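Local coordinates for protein MucR Phosphodiesterase (Pseudomonas aeruginosa, PDB 5M1T) that is an EAL-domain phosphodiesterase with a barrel-like alpha/beta fold that holds two magnesium ions and the ligand C2E in one pocket, at residues I183-F188 and A203-D209; L48-P52 and G268-A273; L135-R140 and Q175-V181. All blocks are in the same frame, centred on the assembly; numbering follows the deposited sequence.

Contact 1 is the buried one: two adjacent parallel strands, one of which ends in the metal-binding D186 and D187, so charged and metal-bound groups mix with apolar packing. Contact 2, partly buried, joins strand 46-55 to the loop 268-273, and its chemistry is backbone pairing, proline-ring contacts and one glutamine amide. Contacts 1 and 2 reach the same sheet and both touch C2E, though they do not touch each other. Contact 3 lies farthest from the centre of the chain, between two helices, and is almost wholly apolar across the interface. It meets contact 1 where L176 packs on I183, as helix 166-178 leads into strand 182-188.

Contact 1: I183-F188 and A203-D209; sequences ISIDDF and ASELKID. With MG (magnesium ion), chain E; MG (magnesium ion), chain D; C2E (9,9'-[(2R,3R,3aS,5S,7aR,9R,10R,10aS,12S,14aR)-3,5,10,12-tetrahydroxy-5,12-dioxidooctahydro-2H,7H-difuro[3,2-d:3',2'-j][1,3,7,9,2,8]tetraoxadiphosphacyclododecine-2,9-diyl]bis(2-amino-1,9-dihydro-6H-purin-6-one)), chain C.
L206 covers one face of the F188 ring: its CD1 sits 4.0 Å from the ring centroid, 7° off the normal, a CH-pi contact. The carboxylates of D187 and D209 are turned 81° to each other, with OD1 of D187 3.4 Å from OD1 of D209; D209 OD2 caps G211 N at the start of helix 210-214. D186 shares its carboxylate between two magnesium ions, OD1 on one and OD2 on the other, each at 2.2 Å, while the backbone N of D187 donates to D186 OD1 from above that carboxylate's plane. D187, E243, C2E O1P and a water complete the first site; E65, N124, E156, C2E O2P and a water complete the second.

Farther back along the strands, S184 OG, set opposite its own N (chi1 178°), donates to the anti lone pair of E205 OE2 at 2.6 Å. K207 CG passes 3.2 Å from S184 OG before NZ goes on to E156 and E65. Parallel pairing shifts by one residue at a beta bulge between I185 and F188.

These strands of a beta-alpha-beta unit, connected through helix 195-200, lie between strands 153-158 and 239-243, with helix 220-236 against F188 and I208.

Contact 2: L48-P52 and G268-A273; sequences LHYQP and GRPMPA. With C2E (9,9'-[(2R,3R,3aS,5S,7aR,9R,10R,10aS,12S,14aR)-3,5,10,12-tetrahydroxy-5,12-dioxidooctahydro-2H,7H-difuro[3,2-d:3',2'-j][1,3,7,9,2,8]tetraoxadiphosphacyclododecine-2,9-diyl]bis(2-amino-1,9-dihydro-6H-purin-6-one)), chain C.
P272 lies over one face of the H49 imidazole, its CD 3.9 Å from the ring centroid and 10° off the normal in a CH-pi contact. The two side chains extend alongside each other. With CG beside its backbone N (chi1 -74°), H49 lays this ring along the M271-P272 peptide, while its CB touches P270 CB at 3.9 Å. The Y50 ring reaches A273: A273 N lies at its edge, and CE2 is 3.8 Å from A273 CB.

Q51 is stretched out, its CG anti to the backbone N (chi1 -163°), which carries the amide past P270 to the ligand. NE2 donates to G268 O at 3.1 Å, nearly within the amide plane, and also lies 3.1 Å from C2E N7; OE1 is held by Q263, so the amide's rotation is fixed from both ends. The backbones of Y50 and M271 form a single antiparallel hydrogen-bonded bridge, Y50 N to M271 O at 2.8 Å and M271 N to Y50 O.

Strand 46-55 pairs antiparallel with strand 61-72, as in the barrel of EAL domains, and the loop 268-273 leads from strand 261-263 to helix 273-276. Helix 93-113 covers Y50, W111 meeting its ring edge-to-face.

Contact 3: L135-R140 and Q175-V181; sequences LVDSVR and QLSAMGV
L176, whose CD2 packs on V136 CG2 at 4.0 Å, has a carbonyl oxygen gripped by two amides of its own segment: V181 N bonds to L176 O at 3.2 Å, and M179 N adds a weak bond. Together with G180 N on S177 O and the positive phi of G180, this makes a Schellman motif, which turns the chain out of the helix and sends V181 toward the other helix. No hydrogen bond crosses between 135-140 and 175-181; what joins them is apolar.

M179 and V136 carry the contact. With CG beside the backbone N (chi1 -66°) and the chain extended at chi2 (172°), M179 brings SD against V136 CG1; the bend at chi3 (53°) then turns CE in between V139 and R140, 3.9 Å from V139 CG1 and 3.7 Å from R140 CA. V181, just past the turn, brings its CG2 tip to tip with V139 CG1 at 4.0 Å. Both V136 methyls also touch Q175 NE2, the two side chains crossing at about a right angle.

R140, exposed, runs across M179. Bent at chi3, it folds its guanidinium back along its own helix, where D137 OD1 lies at the edge, in plane, a salt bridge to NH2 at 3.3 Å with a weak hydrogen bond. D137 also has a long, weak ion pair with R234 of the second subunit.

Beneath both helices lies strand 153-158, with L155 touching V139, L176 and V181; helix 93-113 borders V139 through L101, and L143, one turn on in helix 135-145, meets M179 and V181.

Contact 1: I183-F188 and A203-D209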
loop_
_atom_site.group_PDB
_atom_site.type_symbol
_atom_site.label_atom_id
_atom_site.label_comp_id
_atom_site.label_asym_id
_atom_site.label_seq_id
_atom_site.Cartn_x
_atom_site.Cartn_y
_atom_site.Cartn_z
ATOM N N ILE A 183 -1.193 -16.104 5.978
ATOM C CA ILE A 183 -0.427 -14.885 6.261
ATOM C C ILE A 183 0.671 -15.149 7.300
ATOM O O ILE A 183 0.389 -15.581 8.409
ATOM C CB ILE A 183 -1.323 -13.755 6.811
ATOM C CG1 ILE A 183 -2.475 -13.450 5.862
ATOM C CG2 ILE A 183 -0.494 -12.522 7.148
ATOM C CD1 ILE A 183 -2.009 -12.873 4.554
ATOM N N SER A 184 1.914 -14.869 6.920
ATOM C CA SER A 184 3.067 -15.042 7.791
ATOM C C SER A 184 3.713 -13.691 8.115
ATOM O O SER A 184 3.854 -12.820 7.231
ATOM C CB SER A 184 4.074 -15.972 7.102
ATOM O OG SER A 184 5.240 -16.147 7.900
ATOM N N ILE A 185 4.060 -13.485 9.383
ATOM C CA ILE A 185 4.827 -12.292 9.785
ATOM C C ILE A 185 6.315 -12.636 9.832
ATOM O O ILE A 185 6.777 -13.372 10.700
ATOM C CB ILE A 185 4.400 -11.758 11.152
ATOM C CG1 ILE A 185 2.896 -11.549 11.233
ATOM C CG2 ILE A 185 5.116 -10.450 11.485
ATOM C CD1 ILE A 185 2.299 -10.580 10.245
ATOM N N ASP A 186 7.055 -12.074 8.898
ATOM C CA ASP A 186 8.434 -12.440 8.643
ATOM C C ASP A 186 9.428 -11.607 9.509
ATOM O O ASP A 186 9.059 -10.576 10.093
ATOM C CB ASP A 186 8.706 -12.141 7.152
ATOM C CG ASP A 186 9.875 -12.916 6.586
ATOM O OD1 ASP A 186 10.557 -13.690 7.338
ATOM O OD2 ASP A 186 10.080 -12.731 5.363
ATOM N N ASP A 187 10.683 -12.028 9.544
ATOM C CA ASP A 187 11.736 -11.293 10.272
ATOM C C ASP A 187 11.315 -10.872 11.684
ATOM O O ASP A 187 11.633 -9.774 12.158
ATOM C CB ASP A 187 12.196 -10.057 9.487
ATOM C CG ASP A 187 12.812 -10.409 8.126
ATOM O OD1 ASP A 187 13.074 -11.610 7.820
ATOM O OD2 ASP A 187 13.030 -9.443 7.362
ATOM N N PHE A 188 10.595 -11.751 12.361
ATOM C CA PHE A 188 10.014 -11.391 13.634
ATOM C C PHE A 188 11.120 -11.248 14.690
ATOM O O PHE A 188 12.084 -12.009 14.735
ATOM C CB PHE A 188 8.926 -12.371 14.057
ATOM C CG PHE A 188 8.046 -11.845 15.132
ATOM C CD1 PHE A 188 6.964 -11.048 14.819
ATOM C CD2 PHE A 188 8.327 -12.103 16.476
ATOM C CE1 PHE A 188 6.149 -10.524 15.807
ATOM C CE2 PHE A 188 7.507 -11.591 17.471
ATOM C CZ PHE A 188 6.417 -10.793 17.131
ATOM N N ALA A 203 -2.858 -13.486 11.080
ATOM C CA ALA A 203 -1.655 -14.181 10.751
ATOM C C ALA A 203 -1.829 -15.608 11.185
ATOM O O ALA A 203 -2.646 -15.903 12.019
ATOM C CB ALA A 203 -0.468 -13.555 11.464
ATOM N N SER A 204 -1.058 -16.488 10.584
ATOM C CA SER A 204 -1.087 -17.900 10.873
ATOM C C SER A 204 0.228 -18.340 11.422
ATOM O O SER A 204 0.297 -19.341 12.081
ATOM C CB SER A 204 -1.339 -18.679 9.583
ATOM O OG SER A 204 -2.716 -18.732 9.359
ATOM N N GLU A 205 1.291 -17.600 11.107
ATOM C CA GLU A 205 2.633 -17.959 11.584
ATOM C C GLU A 205 3.539 -16.742 11.803
ATOM O O GLU A 205 3.383 -15.711 11.150
ATOM C CB GLU A 205 3.296 -18.968 10.632
ATOM C CG GLU A 205 3.660 -18.409 9.299
ATOM C CD GLU A 205 4.478 -19.344 8.386
ATOM O OE1 GLU A 205 4.247 -20.595 8.348
ATOM O OE2 GLU A 205 5.354 -18.778 7.663
ATOM N N LEU A 206 4.450 -16.878 12.765
ATOM C CA LEU A 206 5.561 -15.977 12.888
ATOM C C LEU A 206 6.826 -16.695 12.472
ATOM O O LEU A 206 6.996 -17.884 12.776
ATOM C CB LEU A 206 5.711 -15.473 14.305
ATOM C CG LEU A 206 4.482 -14.957 15.038
ATOM C CD1 LEU A 206 4.938 -14.602 16.433
ATOM C CD2 LEU A 206 3.852 -13.747 14.348
ATOM N N LYS A 207 7.716 -15.946 11.805
ATOM C CA LYS A 207 9.039 -16.463 11.407
ATOM C C LYS A 207 10.139 -15.739 12.181
ATOM O O LYS A 207 10.424 -14.565 11.932
ATOM C CB LYS A 207 9.289 -16.312 9.916
ATOM C CG LYS A 207 8.149 -16.814 9.069
ATOM C CD LYS A 207 8.529 -16.936 7.612
ATOM C CE LYS A 207 9.144 -18.288 7.283
ATOM N NZ LYS A 207 9.808 -18.242 5.915
ATOM N N ILE A 208 10.789 -16.463 13.084
ATOM C CA ILE A 208 11.855 -15.868 13.860
ATOM C C ILE A 208 13.009 -15.444 12.951
ATOM O O ILE A 208 13.473 -16.256 12.127
ATOM C CB ILE A 208 12.425 -16.835 14.909
ATOM C CG1 ILE A 208 11.323 -17.341 15.841
ATOM C CG2 ILE A 208 13.494 -16.111 15.690
ATOM C CD1 ILE A 208 11.705 -18.602 16.570
ATOM N N ASP A 209 13.492 -14.207 13.110
ATOM C CA ASP A 209 14.523 -13.722 12.192
ATOM C C ASP A 209 15.797 -14.523 12.373
ATOM O O ASP A 209 16.186 -14.834 13.515
ATOM C CB ASP A 209 14.850 -12.267 12.400
ATOM C CG ASP A 209 15.842 -11.756 11.360
ATOM O OD1 ASP A 209 15.501 -11.729 10.162
ATOM O OD2 ASP A 209 16.988 -11.436 11.733
HETATM MG MG MG E . 12.789 -13.902 7.364
HETATM MG MG MG D . 10.620 -14.331 4.006
HETATM P P1 C2E C . 13.892 -13.443 4.020
HETATM O O2P C2E C . 12.424 -13.320 3.714
HETATM O O1P C2E C . 14.250 -13.405 5.491
HETATM O "O5'" C2E C . 14.394 -14.810 3.370
HETATM C "C5'" C2E C . 15.268 -15.668 4.070
HETATM C "C4'" C2E C . 16.711 -15.366 3.736
HETATM O "O4'" C2E C . 17.549 -16.134 4.620
HETATM C "C3'" C2E C . 17.083 -15.789 2.325
HETATM O "O3'" C2E C . 18.087 -14.903 1.832
HETATM C "C2'" C2E C . 17.687 -17.165 2.501
HETATM O "O2'" C2E C . 18.602 -17.517 1.463
HETATM C "C1'" C2E C . 18.406 -16.956 3.826
HETATM N N9 C2E C . 18.678 -18.193 4.557
HETATM C C8 C2E C . 17.855 -19.242 4.712
HETATM N N7 C2E C . 18.452 -20.195 5.460
HETATM C C5 C2E C . 19.667 -19.742 5.800
HETATM C C6 C2E C . 20.802 -20.248 6.579
HETATM O O6 C2E C . 20.734 -21.371 7.128
HETATM N N1 C2E C . 21.883 -19.458 6.678
HETATM C C2 C2E C . 21.953 -18.243 6.087
HETATM N N2 C2E C . 23.072 -17.494 6.217
HETATM N N3 C2E C . 20.944 -17.718 5.369
HETATM C C4 C2E C . 19.810 -18.422 5.196
HETATM P P11 C2E C . 17.973 -14.276 0.356
HETATM O O21 C2E C . 17.497 -15.363 -0.594
HETATM O O11 C2E C . 19.316 -13.776 -0.056
HETATM O O5A C2E C . 16.878 -13.113 0.427
HETATM C C5A C2E C . 17.107 -12.010 1.310
HETATM C C4A C2E C . 15.833 -11.208 1.463
HETATM O O4A C2E C . 15.377 -10.740 0.198
HETATM C C3A C2E C . 14.678 -12.031 1.969
HETATM O O3A C2E C . 14.715 -12.217 3.373
HETATM C C2A C2E C . 13.483 -11.231 1.520
HETATM O O2A C2E C . 13.234 -10.134 2.388
HETATM C C1A C2E C . 13.947 -10.675 0.197
HETATM N N91 C2E C . 13.365 -11.463 -0.927
HETATM C C81 C2E C . 13.811 -12.611 -1.478
HETATM N N71 C2E C . 13.013 -12.992 -2.511
HETATM C C51 C2E C . 12.044 -12.066 -2.612
HETATM C C61 C2E C . 10.867 -11.842 -3.470
HETATM O O61 C2E C . 10.578 -12.660 -4.370
HETATM N N11 C2E C . 10.119 -10.749 -3.240
HETATM C C21 C2E C . 10.417 -9.874 -2.254
HETATM N N21 C2E C . 9.634 -8.797 -2.070
HETATM N N31 C2E C . 11.475 -10.010 -1.427
HETATM C C41 C2E C . 12.284 -11.076 -1.568
HETATM O O HOH W 1 -3.376 -16.540 7.697
HETATM O O HOH W 2 11.771 -15.753 5.164
HETATM O O HOH W 3 14.629 -12.953 8.147
#

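Contact 2: L48-P52 and G268-A273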
loop_
_atom_site.group_PDB
_atom_site.type_symbol
_atom_site.label_atom_id
_atom_site.label_comp_id
_atom_site.label_asym_id
_atom_site.label_seq_id
_atom_site.Cartn_x
_atom_site.Cartn_y
_atom_site.Cartn_z
ATOM N N LEU A 48 13.398 -18.159 -9.731
ATOM C CA LEU A 48 13.071 -18.468 -8.341
ATOM C C LEU A 48 13.827 -19.667 -7.833
ATOM O O LEU A 48 13.887 -20.713 -8.490
ATOM C CB LEU A 48 11.590 -18.733 -8.153
ATOM C CG LEU A 48 10.675 -17.543 -8.205
ATOM C CD1 LEU A 48 9.257 -17.987 -7.854
ATOM C CD2 LEU A 48 11.138 -16.482 -7.228
ATOM N N HIS A 49 14.399 -19.508 -6.642
ATOM C CA HIS A 49 14.855 -20.652 -5.874
ATOM C C HIS A 49 13.864 -20.856 -4.731
ATOM O O HIS A 49 13.126 -19.945 -4.351
ATOM C CB HIS A 49 16.267 -20.422 -5.380
ATOM C CG HIS A 49 17.293 -20.534 -6.466
ATOM N ND1 HIS A 49 18.637 -20.719 -6.217
ATOM C CD2 HIS A 49 17.163 -20.504 -7.813
ATOM C CE1 HIS A 49 19.295 -20.761 -7.361
ATOM N NE2 HIS A 49 18.421 -20.642 -8.345
ATOM N N TYR A 50 13.821 -22.073 -4.222
ATOM C CA TYR A 50 12.842 -22.468 -3.256
ATOM C C TYR A 50 13.585 -23.093 -2.103
ATOM O O TYR A 50 14.457 -23.941 -2.317
ATOM C CB TYR A 50 11.862 -23.470 -3.881
ATOM C CG TYR A 50 11.146 -22.902 -5.090
ATOM C CD1 TYR A 50 10.029 -22.127 -4.947
ATOM C CD2 TYR A 50 11.613 -23.128 -6.359
ATOM C CE1 TYR A 50 9.385 -21.567 -6.041
ATOM C CE2 TYR A 50 10.981 -22.574 -7.469
ATOM C CZ TYR A 50 9.871 -21.794 -7.309
ATOM O OH TYR A 50 9.241 -21.277 -8.419
ATOM N N GLN A 51 13.288 -22.647 -0.883
ATOM C CA GLN A 51 13.867 -23.265 0.309
ATOM C C GLN A 51 12.827 -24.054 1.126
ATOM O O GLN A 51 11.785 -23.526 1.500
ATOM C CB GLN A 51 14.542 -22.239 1.188
ATOM C CG GLN A 51 15.465 -22.945 2.175
ATOM C CD GLN A 51 16.094 -22.024 3.173
ATOM O OE1 GLN A 51 15.588 -20.926 3.424
ATOM N NE2 GLN A 51 17.227 -22.460 3.736
ATOM N N PRO A 52 13.102 -25.334 1.383
ATOM C CA PRO A 52 12.203 -26.182 2.167
ATOM C C PRO A 52 11.908 -25.647 3.543
ATOM O O PRO A 52 12.835 -25.131 4.200
ATOM C CB PRO A 52 12.992 -27.481 2.333
ATOM C CG PRO A 52 14.037 -27.490 1.277
ATOM C CD PRO A 52 14.301 -26.058 0.915
ATOM N N GLY A 268 18.219 -27.728 4.068
ATOM C CA GLY A 268 18.152 -27.630 2.622
ATOM C C GLY A 268 18.274 -26.193 2.160
ATOM O O GLY A 268 17.506 -25.343 2.579
ATOM N N ARG A 269 19.249 -25.936 1.305
ATOM C CA ARG A 269 19.473 -24.594 0.800
ATOM C C ARG A 269 18.425 -24.255 -0.271
ATOM O O ARG A 269 17.788 -25.167 -0.834
ATOM C CB ARG A 269 20.865 -24.498 0.188
ATOM C CG ARG A 269 21.989 -24.685 1.181
ATOM C CD ARG A 269 23.354 -24.438 0.569
ATOM N NE ARG A 269 24.413 -24.448 1.594
ATOM C CZ ARG A 269 25.278 -23.456 1.830
ATOM N NH1 ARG A 269 25.273 -22.332 1.118
ATOM N NH2 ARG A 269 26.172 -23.591 2.788
ATOM N N PRO A 270 18.252 -22.950 -0.556
ATOM C CA PRO A 270 17.431 -22.553 -1.695
ATOM C C PRO A 270 17.975 -23.195 -2.946
ATOM O O PRO A 270 19.178 -23.198 -3.139
ATOM C CB PRO A 270 17.619 -21.021 -1.761
ATOM C CG PRO A 270 18.041 -20.651 -0.358
ATOM C CD PRO A 270 18.858 -21.796 0.123
ATOM N N MET A 271 17.098 -23.772 -3.758
ATOM C CA MET A 271 17.508 -24.329 -5.029
ATOM C C MET A 271 16.370 -24.215 -6.061
ATOM O O MET A 271 15.219 -24.008 -5.698
ATOM C CB MET A 271 18.044 -25.772 -4.854
ATOM C CG MET A 271 17.107 -26.762 -4.176
ATOM S SD MET A 271 17.859 -28.393 -3.834
ATOM C CE MET A 271 17.983 -28.246 -2.029
ATOM N N PRO A 272 16.701 -24.300 -7.356
ATOM C CA PRO A 272 15.658 -24.317 -8.387
ATOM C C PRO A 272 14.717 -25.533 -8.254
ATOM O O PRO A 272 15.121 -26.603 -7.748
ATOM C CB PRO A 272 16.442 -24.387 -9.717
ATOM C CG PRO A 272 17.841 -24.082 -9.358
ATOM C CD PRO A 272 18.039 -24.467 -7.930
ATOM N N ALA A 273 13.474 -25.337 -8.702
ATOM C CA ALA A 273 12.402 -26.308 -8.524
ATOM C C ALA A 273 12.813 -27.702 -8.998
ATOM O O ALA A 273 12.541 -28.699 -8.337
ATOM C CB ALA A 273 11.184 -25.855 -9.286
HETATM P P1 C2E C . 13.892 -13.443 4.020
HETATM O O2P C2E C . 12.424 -13.320 3.714
HETATM O O1P C2E C . 14.250 -13.405 5.491
HETATM O "O5'" C2E C . 14.394 -14.810 3.370
HETATM C "C5'" C2E C . 15.268 -15.668 4.070
HETATM C "C4'" C2E C . 16.711 -15.366 3.736
HETATM O "O4'" C2E C . 17.549 -16.134 4.620
HETATM C "C3'" C2E C . 17.083 -15.789 2.325
HETATM O "O3'" C2E C . 18.087 -14.903 1.832
HETATM C "C2'" C2E C . 17.687 -17.165 2.501
HETATM O "O2'" C2E C . 18.602 -17.517 1.463
HETATM C "C1'" C2E C . 18.406 -16.956 3.826
HETATM N N9 C2E C . 18.678 -18.193 4.557
HETATM C C8 C2E C . 17.855 -19.242 4.712
HETATM N N7 C2E C . 18.452 -20.195 5.460
HETATM C C5 C2E C . 19.667 -19.742 5.800
HETATM C C6 C2E C . 20.802 -20.248 6.579
HETATM O O6 C2E C . 20.734 -21.371 7.128
HETATM N N1 C2E C . 21.883 -19.458 6.678
HETATM C C2 C2E C . 21.953 -18.243 6.087
HETATM N N2 C2E C . 23.072 -17.494 6.217
HETATM N N3 C2E C . 20.944 -17.718 5.369
HETATM C C4 C2E C . 19.810 -18.422 5.196
HETATM P P11 C2E C . 17.973 -14.276 0.356
HETATM O O21 C2E C . 17.497 -15.363 -0.594
HETATM O O11 C2E C . 19.316 -13.776 -0.056
HETATM O O5A C2E C . 16.878 -13.113 0.427
HETATM C C5A C2E C . 17.107 -12.010 1.310
HETATM C C4A C2E C . 15.833 -11.208 1.463
HETATM O O4A C2E C . 15.377 -10.740 0.198
HETATM C C3A C2E C . 14.678 -12.031 1.969
HETATM O O3A C2E C . 14.715 -12.217 3.373
HETATM C C2A C2E C . 13.483 -11.231 1.520
HETATM O O2A C2E C . 13.234 -10.134 2.388
HETATM C C1A C2E C . 13.947 -10.675 0.197
HETATM N N91 C2E C . 13.365 -11.463 -0.927
HETATM C C81 C2E C . 13.811 -12.611 -1.478
HETATM N N71 C2E C . 13.013 -12.992 -2.511
HETATM C C51 C2E C . 12.044 -12.066 -2.612
HETATM C C61 C2E C . 10.867 -11.842 -3.470
HETATM O O61 C2E C . 10.578 -12.660 -4.370
HETATM N N11 C2E C . 10.119 -10.749 -3.240
HETATM C C21 C2E C . 10.417 -9.874 -2.254
HETATM N N21 C2E C . 9.634 -8.797 -2.070
HETATM N N31 C2E C . 11.475 -10.010 -1.427
HETATM C C41 C2E C . 12.284 -11.076 -1.568
HETATM O O HOH W 4 12.846 -22.751 -10.438
#

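Contact 3: L135-R140 and Q175-V181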
loop_
_atom_site.group_PDB
_atom_site.type_symbol
_atom_site.label_atom_id
_atom_site.label_comp_id
_atom_site.label_asym_id
_atom_site.label_seq_id
_atom_site.Cartn_x
_atom_site.Cartn_y
_atom_site.Cartn_z
ATOM N N LEU A 135 -2.657 -4.928 -4.770
ATOM C CA LEU A 135 -2.147 -6.181 -4.211
ATOM C C LEU A 135 -3.148 -7.308 -4.207
ATOM O O LEU A 135 -2.841 -8.378 -4.707
ATOM C CB LEU A 135 -1.623 -5.999 -2.790
ATOM C CG LEU A 135 -1.185 -7.312 -2.102
ATOM C CD1 LEU A 135 0.090 -7.850 -2.742
ATOM C CD2 LEU A 135 -0.958 -7.062 -0.637
ATOM N N VAL A 136 -4.322 -7.077 -3.634
ATOM C CA VAL A 136 -5.348 -8.126 -3.471
ATOM C C VAL A 136 -5.929 -8.626 -4.782
ATOM O O VAL A 136 -6.197 -9.817 -4.916
ATOM C CB VAL A 136 -6.518 -7.662 -2.582
ATOM C CG1 VAL A 136 -7.627 -8.699 -2.578
ATOM C CG2 VAL A 136 -6.017 -7.439 -1.171
ATOM N N ASP A 137 -6.149 -7.720 -5.733
ATOM C CA ASP A 137 -6.642 -8.107 -7.030
ATOM C C ASP A 137 -5.606 -8.972 -7.715
ATOM O O ASP A 137 -5.949 -9.966 -8.348
ATOM C CB ASP A 137 -6.985 -6.879 -7.900
ATOM C CG ASP A 137 -8.199 -6.140 -7.397
ATOM O OD1 ASP A 137 -8.821 -6.601 -6.416
ATOM O OD2 ASP A 137 -8.531 -5.072 -7.961
ATOM N N SER A 138 -4.340 -8.608 -7.567
ATOM C CA SER A 138 -3.215 -9.339 -8.190
ATOM C C SER A 138 -3.046 -10.745 -7.602
ATOM O O SER A 138 -2.688 -11.695 -8.308
ATOM C CB SER A 138 -1.937 -8.511 -7.992
ATOM O OG SER A 138 -0.767 -9.212 -8.360
ATOM N N VAL A 139 -3.306 -10.889 -6.304
ATOM C CA VAL A 139 -3.222 -12.208 -5.689
ATOM C C VAL A 139 -4.356 -13.053 -6.208
ATOM O O VAL A 139 -4.140 -14.141 -6.697
ATOM C CB VAL A 139 -3.222 -12.127 -4.149
ATOM C CG1 VAL A 139 -3.532 -13.466 -3.515
ATOM C CG2 VAL A 139 -1.871 -11.590 -3.684
ATOM N N ARG A 140 -5.564 -12.521 -6.133
ATOM C CA ARG A 140 -6.750 -13.211 -6.664
ATOM C C ARG A 140 -6.548 -13.603 -8.134
ATOM O O ARG A 140 -6.811 -14.738 -8.493
ATOM C CB ARG A 140 -8.016 -12.364 -6.482
ATOM C CG ARG A 140 -9.227 -12.898 -7.243
ATOM C CD ARG A 140 -10.536 -12.215 -6.882
ATOM N NE ARG A 140 -10.356 -10.828 -6.439
ATOM C CZ ARG A 140 -10.529 -10.394 -5.183
ATOM N NH1 ARG A 140 -10.894 -11.221 -4.197
ATOM N NH2 ARG A 140 -10.338 -9.110 -4.899
ATOM N N GLN A 175 -8.749 -9.092 4.117
ATOM C CA GLN A 175 -9.181 -9.467 2.775
ATOM C C GLN A 175 -8.459 -10.730 2.296
ATOM O O GLN A 175 -9.098 -11.692 1.897
ATOM C CB GLN A 175 -8.914 -8.358 1.764
ATOM C CG GLN A 175 -9.841 -7.168 1.850
ATOM C CD GLN A 175 -9.413 -6.087 0.890
ATOM O OE1 GLN A 175 -8.648 -5.196 1.245
ATOM N NE2 GLN A 175 -9.855 -6.193 -0.349
ATOM N N LEU A 176 -7.124 -10.710 2.351
ATOM C CA LEU A 176 -6.316 -11.842 1.929
ATOM C C LEU A 176 -6.680 -13.134 2.674
ATOM O O LEU A 176 -6.767 -14.204 2.072
ATOM C CB LEU A 176 -4.846 -11.530 2.126
ATOM C CG LEU A 176 -4.273 -10.426 1.248
ATOM C CD1 LEU A 176 -2.879 -10.037 1.703
ATOM C CD2 LEU A 176 -4.221 -10.850 -0.202
ATOM N N SER A 177 -6.935 -13.028 3.971
ATOM C CA SER A 177 -7.257 -14.188 4.810
ATOM C C SER A 177 -8.662 -14.743 4.515
ATOM O O SER A 177 -8.888 -15.938 4.570
ATOM C CB SER A 177 -7.154 -13.789 6.283
ATOM O OG SER A 177 -7.509 -14.865 7.079
ATOM N N ALA A 178 -9.599 -13.859 4.203
ATOM C CA ALA A 178 -10.956 -14.256 3.820
ATOM C C ALA A 178 -10.950 -15.010 2.480
ATOM O O ALA A 178 -11.792 -15.859 2.248
ATOM C CB ALA A 178 -11.876 -13.030 3.746
ATOM N N MET A 179 -10.005 -14.679 1.600
ATOM C CA MET A 179 -9.822 -15.411 0.332
ATOM C C MET A 179 -9.237 -16.793 0.563
ATOM O O MET A 179 -9.257 -17.629 -0.319
ATOM C CB MET A 179 -8.848 -14.685 -0.579
ATOM C CG MET A 179 -9.302 -13.343 -1.099
ATOM S SD MET A 179 -7.911 -12.565 -1.944
ATOM C CE MET A 179 -7.434 -13.854 -3.090
ATOM N N GLY A 180 -8.676 -17.019 1.745
ATOM C CA GLY A 180 -8.107 -18.324 2.081
ATOM C C GLY A 180 -6.595 -18.379 2.022
ATOM O O GLY A 180 -6.023 -19.424 2.174
ATOM N N VAL A 181 -5.951 -17.253 1.787
ATOM C CA VAL A 181 -4.487 -17.185 1.723
ATOM C C VAL A 181 -3.863 -17.173 3.127
ATOM O O VAL A 181 -4.361 -16.514 4.041
ATOM C CB VAL A 181 -4.038 -15.904 0.976
ATOM C CG1 VAL A 181 -2.531 -15.779 1.018
ATOM C CG2 VAL A 181 -4.531 -15.918 -0.469
#